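Local coordinates for cellulase (PDB 6UI3), which probably hydrolyses beta-1,4-glucan chains of cellulose, and apparently other plant polysaccharides, through its family 5 glycoside hydrolase domain, one part of a longer protein, at residues S200-P212 with T252-I265. Residues are numbered along the deposited sequence; the frame is centred on the assembly and turned at random. Where two conformers were deposited one is given.
Sequences SSDYPKVAGMVVP and TFRMLNNTFVKKGI
On the outer layer of the family 5 TIM barrel, V206 of the short helix 203-208 packs as a knob into a hole made by M255, L256, T259 and F260 of helix 243-261. The two helices follow strands 192-195 and 217-222; helix 203-208 and the part 252-261 of its partner run nearly parallel, 8° apart, with their axes 11.0 Å from each other. V206 splits its branches: CG1, anti to the backbone N (chi1 168°), lies 3.7 Å from T259 CG2 and 3.8 Å from F260 CE2, while CG2 meets L256 CD2.

M255 walls the hole on the side nearer the N-terminal ends. Its chain leaves anti to the backbone N and then bends at chi2 and chi3, which, in the conformers modelled here, sets SD against V206 CG1 and at the edge of the Y203 ring, 3.7 Å from CD1. This is a Met-aromatic contact made in the ring plane, with the sulfur 87° off the normal. In the same Y203 conformer, its OH and T259 OG1 share a water, 3.0 Å from each, and a second water links S201 OG to T252 OG1, whose hydroxyl also bonds F248 O.

Toward the barrel wall F260 takes V206 CG1 and V211 CG2 obliquely around its ring, and its own neighbour T259 lays CG2 over one face. V211 and I265 meet tip to tip, CG2 to CD1 at 4.1 Å; a Schellman motif with G264 at positive phi has just ended the helix there. V211 and F260 both rest on V219 of strand 217-222, so this seam continues into the barrel's outer surface.

No direct hydrogen bond joins the two segments: apolar side chains make the fit, and water bridges carry polar links between them.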
loop_
_atom_site.group_PDB
_atom_site.type_symbol
_atom_site.label_atom_id
_atom_site.label_comp_id
_atom_site.label_asym_id
_atom_site.label_seq_id
_atom_site.Cartn_x
_atom_site.Cartn_y
_atom_site.Cartn_z
ATOM N N SER A 200 8.484 1.621 -7.163
ATOM C CA SER A 200 9.115 0.595 -7.973
ATOM C C SER A 200 10.271 -0.095 -7.258
ATOM O O SER A 200 11.044 0.519 -6.511
ATOM C CB SER A 200 9.662 1.241 -9.250
ATOM O OG SER A 200 10.253 0.286 -10.103
ATOM N N SER A 201 10.417 -1.384 -7.562
ATOM C CA SER A 201 11.563 -2.184 -7.162
ATOM C C SER A 201 12.647 -2.259 -8.228
ATOM O O SER A 201 13.650 -2.951 -8.015
ATOM C CB SER A 201 11.117 -3.598 -6.769
ATOM O OG SER A 201 10.609 -4.317 -7.879
ATOM N N ASP A 202 12.487 -1.596 -9.372
ATOM C CA ASP A 202 13.572 -1.589 -10.347
ATOM C C ASP A 202 14.771 -0.882 -9.725
ATOM O O ASP A 202 14.625 0.132 -9.038
ATOM C CB ASP A 202 13.190 -0.858 -11.643
ATOM C CG ASP A 202 11.986 -1.455 -12.350
ATOM O OD1 ASP A 202 11.911 -2.694 -12.446
ATOM O OD2 ASP A 202 11.141 -0.663 -12.845
ATOM N N TYR A 203 15.965 -1.391 -10.026
ATOM C CA TYR A 203 17.154 -0.925 -9.323
ATOM C C TYR A 203 17.374 0.584 -9.403
ATOM O O TYR A 203 17.750 1.173 -8.377
ATOM C CB TYR A 203 18.417 -1.709 -9.732
ATOM C CG TYR A 203 19.537 -1.342 -8.804
ATOM C CD1 TYR A 203 19.527 -1.774 -7.489
ATOM C CD2 TYR A 203 20.555 -0.492 -9.207
ATOM C CE1 TYR A 203 20.509 -1.397 -6.606
ATOM C CE2 TYR A 203 21.546 -0.098 -8.319
ATOM C CZ TYR A 203 21.513 -0.567 -7.024
ATOM O OH TYR A 203 22.464 -0.199 -6.111
ATOM N N PRO A 204 17.169 1.268 -10.529
ATOM C CA PRO A 204 17.449 2.715 -10.526
ATOM C C PRO A 204 16.619 3.502 -9.529
ATOM O O PRO A 204 17.099 4.470 -8.919
ATOM C CB PRO A 204 17.184 3.133 -11.974
ATOM C CG PRO A 204 17.454 1.903 -12.758
ATOM C CD PRO A 204 16.910 0.775 -11.897
ATOM N N LYS A 205 15.360 3.102 -9.329
ATOM C CA LYS A 205 14.537 3.782 -8.329
ATOM C C LYS A 205 15.026 3.478 -6.920
ATOM O O LYS A 205 15.037 4.350 -6.042
ATOM C CB LYS A 205 13.062 3.391 -8.443
ATOM C CG LYS A 205 12.367 3.862 -9.708
ATOM C CD LYS A 205 12.462 2.873 -10.846
ATOM C CE LYS A 205 11.405 3.168 -11.921
ATOM N NZ LYS A 205 11.412 2.200 -13.041
ATOM N N VAL A 206 15.421 2.226 -6.684
ATOM C CA VAL A 206 15.921 1.827 -5.374
ATOM C C VAL A 206 17.213 2.554 -5.057
ATOM O O VAL A 206 17.375 3.105 -3.956
ATOM C CB VAL A 206 16.073 0.295 -5.358
ATOM C CG1 VAL A 206 16.863 -0.171 -4.127
ATOM C CG2 VAL A 206 14.687 -0.347 -5.430
ATOM N N ALA A 207 18.124 2.623 -6.020
ATOM C CA ALA A 207 19.395 3.303 -5.800
ATOM C C ALA A 207 19.207 4.807 -5.663
ATOM O O ALA A 207 19.985 5.463 -4.954
ATOM C CB ALA A 207 20.341 3.003 -6.959
ATOM N N GLY A 208 18.225 5.372 -6.357
ATOM C CA GLY A 208 17.955 6.799 -6.299
ATOM C C GLY A 208 17.270 7.261 -5.040
ATOM O O GLY A 208 17.215 8.465 -4.773
ATOM N N MET A 209 16.736 6.330 -4.265
ATOM C CA MET A 209 16.013 6.633 -3.040
ATOM C C MET A 209 16.955 7.108 -1.946
ATOM O O MET A 209 17.992 6.499 -1.712
ATOM C CB MET A 209 15.375 5.322 -2.568
ATOM C CG MET A 209 14.566 5.411 -1.320
ATOM S SD MET A 209 13.083 6.394 -1.630
ATOM C CE MET A 209 12.204 6.072 -0.097
ATOM N N VAL A 210 16.572 8.166 -1.249
ATOM C CA VAL A 210 17.189 8.570 0.010
ATOM C C VAL A 210 16.096 8.427 1.060
ATOM O O VAL A 210 15.090 9.153 1.029
ATOM C CB VAL A 210 17.746 9.997 -0.036
ATOM C CG1 VAL A 210 18.273 10.413 1.351
ATOM C CG2 VAL A 210 18.850 10.092 -1.068
ATOM N N VAL A 211 16.242 7.452 1.941
ATOM C CA VAL A 211 15.256 7.289 3.015
ATOM C C VAL A 211 15.414 8.460 3.975
ATOM O O VAL A 211 16.553 8.794 4.329
ATOM C CB VAL A 211 15.481 5.956 3.735
ATOM C CG1 VAL A 211 14.429 5.757 4.804
ATOM C CG2 VAL A 211 15.440 4.785 2.738
ATOM N N PRO A 212 14.338 9.122 4.401
ATOM C CA PRO A 212 14.490 10.230 5.350
ATOM C C PRO A 212 15.271 9.831 6.591
ATOM O O PRO A 212 15.262 8.667 7.014
ATOM C CB PRO A 212 13.044 10.597 5.696
ATOM C CG PRO A 212 12.277 10.258 4.467
ATOM C CD PRO A 212 12.937 8.977 3.954
ATOM N N THR A 252 15.177 -9.725 -7.196
ATOM C CA THR A 252 14.646 -8.447 -6.738
ATOM C C THR A 252 14.618 -8.398 -5.221
ATOM O O THR A 252 15.019 -7.404 -4.613
ATOM C CB THR A 252 13.240 -8.221 -7.306
ATOM O OG1 THR A 252 13.280 -8.166 -8.734
ATOM C CG2 THR A 252 12.623 -6.921 -6.810
ATOM N N PHE A 253 14.147 -9.475 -4.585
ATOM C CA PHE A 253 14.024 -9.473 -3.130
ATOM C C PHE A 253 15.385 -9.502 -2.448
ATOM O O PHE A 253 15.587 -8.827 -1.431
ATOM C CB PHE A 253 13.109 -10.609 -2.649
ATOM C CG PHE A 253 11.652 -10.233 -2.666
ATOM C CD1 PHE A 253 10.872 -10.522 -3.770
ATOM C CD2 PHE A 253 11.087 -9.533 -1.606
ATOM C CE1 PHE A 253 9.554 -10.151 -3.823
ATOM C CE2 PHE A 253 9.762 -9.141 -1.655
ATOM C CZ PHE A 253 8.994 -9.462 -2.764
ATOM N N ARG A 254 16.337 -10.268 -2.987
ATOM C CA ARG A 254 17.686 -10.212 -2.437
ATOM C C ARG A 254 18.259 -8.794 -2.525
ATOM O O ARG A 254 18.969 -8.347 -1.622
ATOM C CB ARG A 254 18.598 -11.202 -3.162
ATOM C CG ARG A 254 18.354 -12.665 -2.836
ATOM C CD ARG A 254 19.328 -13.557 -3.545
ATOM N NE ARG A 254 19.085 -14.989 -3.343
ATOM C CZ ARG A 254 19.633 -15.716 -2.385
ATOM N NH1 ARG A 254 20.427 -15.166 -1.493
ATOM N NH2 ARG A 254 19.365 -17.005 -2.321
ATOM N N MET A 255 17.984 -8.091 -3.625
ATOM C CA MET A 255 18.483 -6.729 -3.784
ATOM C C MET A 255 17.824 -5.778 -2.786
ATOM O O MET A 255 18.509 -4.929 -2.196
ATOM C CB MET A 255 18.284 -6.308 -5.239
ATOM C CG MET A 255 18.642 -4.865 -5.554
ATOM S SD MET A 255 17.336 -3.712 -5.150
ATOM C CE MET A 255 16.078 -4.209 -6.323
ATOM N N LEU A 256 16.515 -5.905 -2.561
ATOM C CA LEU A 256 15.853 -5.052 -1.576
ATOM C C LEU A 256 16.403 -5.330 -0.184
ATOM O O LEU A 256 16.557 -4.414 0.636
ATOM C CB LEU A 256 14.343 -5.292 -1.610
ATOM C CG LEU A 256 13.620 -4.777 -2.858
ATOM C CD1 LEU A 256 12.199 -5.298 -2.892
ATOM C CD2 LEU A 256 13.620 -3.244 -2.961
ATOM N N ASN A 257 16.684 -6.602 0.103
ATOM C CA ASN A 257 17.284 -6.976 1.374
ATOM C C ASN A 257 18.655 -6.327 1.537
ATOM O O ASN A 257 18.979 -5.800 2.609
ATOM C CB ASN A 257 17.373 -8.501 1.446
ATOM C CG ASN A 257 17.874 -8.986 2.779
ATOM O OD1 ASN A 257 17.257 -8.702 3.812
ATOM N ND2 ASN A 257 18.971 -9.736 2.772
ATOM N N ASN A 258 19.483 -6.349 0.484
ATOM C CA ASN A 258 20.808 -5.738 0.562
ATOM C C ASN A 258 20.716 -4.232 0.762
ATOM O O ASN A 258 21.487 -3.653 1.531
ATOM C CB ASN A 258 21.608 -5.996 -0.722
ATOM C CG ASN A 258 22.188 -7.385 -0.807
ATOM O OD1 ASN A 258 22.303 -8.082 0.192
ATOM N ND2 ASN A 258 22.551 -7.794 -2.012
ATOM N N THR A 259 19.800 -3.573 0.056
ATOM C CA THR A 259 19.790 -2.117 0.074
ATOM C C THR A 259 19.198 -1.574 1.363
ATOM O O THR A 259 19.726 -0.621 1.933
ATOM C CB THR A 259 18.972 -1.582 -1.101
ATOM O OG1 THR A 259 19.548 -2.016 -2.343
ATOM C CG2 THR A 259 18.909 -0.081 -1.080
ATOM N N PHE A 260 18.100 -2.164 1.836
ATOM C CA PHE A 260 17.333 -1.623 2.953
ATOM C C PHE A 260 17.393 -2.497 4.201
ATOM O O PHE A 260 17.853 -2.045 5.261
ATOM C CB PHE A 260 15.873 -1.416 2.525
ATOM C CG PHE A 260 15.701 -0.476 1.359
ATOM C CD1 PHE A 260 16.082 0.843 1.470
ATOM C CD2 PHE A 260 15.120 -0.903 0.170
ATOM C CE1 PHE A 260 15.919 1.718 0.423
ATOM C CE2 PHE A 260 14.944 -0.019 -0.880
ATOM C CZ PHE A 260 15.345 1.280 -0.754
ATOM N N VAL A 261 16.948 -3.754 4.103
ATOM C CA VAL A 261 16.700 -4.549 5.312
ATOM C C VAL A 261 17.990 -4.797 6.081
ATOM O O VAL A 261 18.034 -4.661 7.313
ATOM C CB VAL A 261 15.977 -5.867 4.965
ATOM C CG1 VAL A 261 15.716 -6.697 6.240
ATOM C CG2 VAL A 261 14.660 -5.591 4.259
ATOM N N LYS A 262 19.065 -5.147 5.377
ATOM C CA LYS A 262 20.352 -5.386 6.026
ATOM C C LYS A 262 20.923 -4.120 6.641
ATOM O O LYS A 262 21.812 -4.203 7.495
ATOM C CB LYS A 262 21.345 -5.997 5.024
ATOM C CG LYS A 262 21.086 -7.471 4.798
ATOM C CD LYS A 262 21.884 -8.078 3.642
ATOM C CE LYS A 262 23.351 -7.808 3.714
ATOM N NZ LYS A 262 24.044 -8.602 2.637
ATOM N N LYS A 263 20.453 -2.954 6.220
ATOM C CA LYS A 263 20.859 -1.686 6.811
ATOM C C LYS A 263 19.897 -1.228 7.903
ATOM O O LYS A 263 19.978 -0.073 8.345
ATOM C CB LYS A 263 21.025 -0.623 5.721
ATOM C CG LYS A 263 22.027 -1.051 4.631
ATOM C CD LYS A 263 22.359 0.078 3.665
ATOM C CE LYS A 263 22.876 -0.437 2.317
ATOM N NZ LYS A 263 22.265 0.304 1.148
ATOM N N GLY A 264 19.001 -2.111 8.343
ATOM C CA GLY A 264 18.096 -1.817 9.437
ATOM C C GLY A 264 16.832 -1.089 9.067
ATOM O O GLY A 264 16.160 -0.571 9.960
ATOM N N ILE A 265 16.475 -1.037 7.786
ATOM C CA ILE A 265 15.272 -0.347 7.320
ATOM C C ILE A 265 14.329 -1.390 6.736
ATOM O O ILE A 265 14.656 -2.027 5.722
ATOM C CB ILE A 265 15.623 0.738 6.295
ATOM C CG1 ILE A 265 16.576 1.756 6.934
ATOM C CG2 ILE A 265 14.340 1.413 5.802
ATOM C CD1 ILE A 265 17.108 2.798 5.972
HETATM O O HOH W 1 11.804 -5.771 -9.897
HETATM O O HOH W 2 21.269 0.240 -3.410
#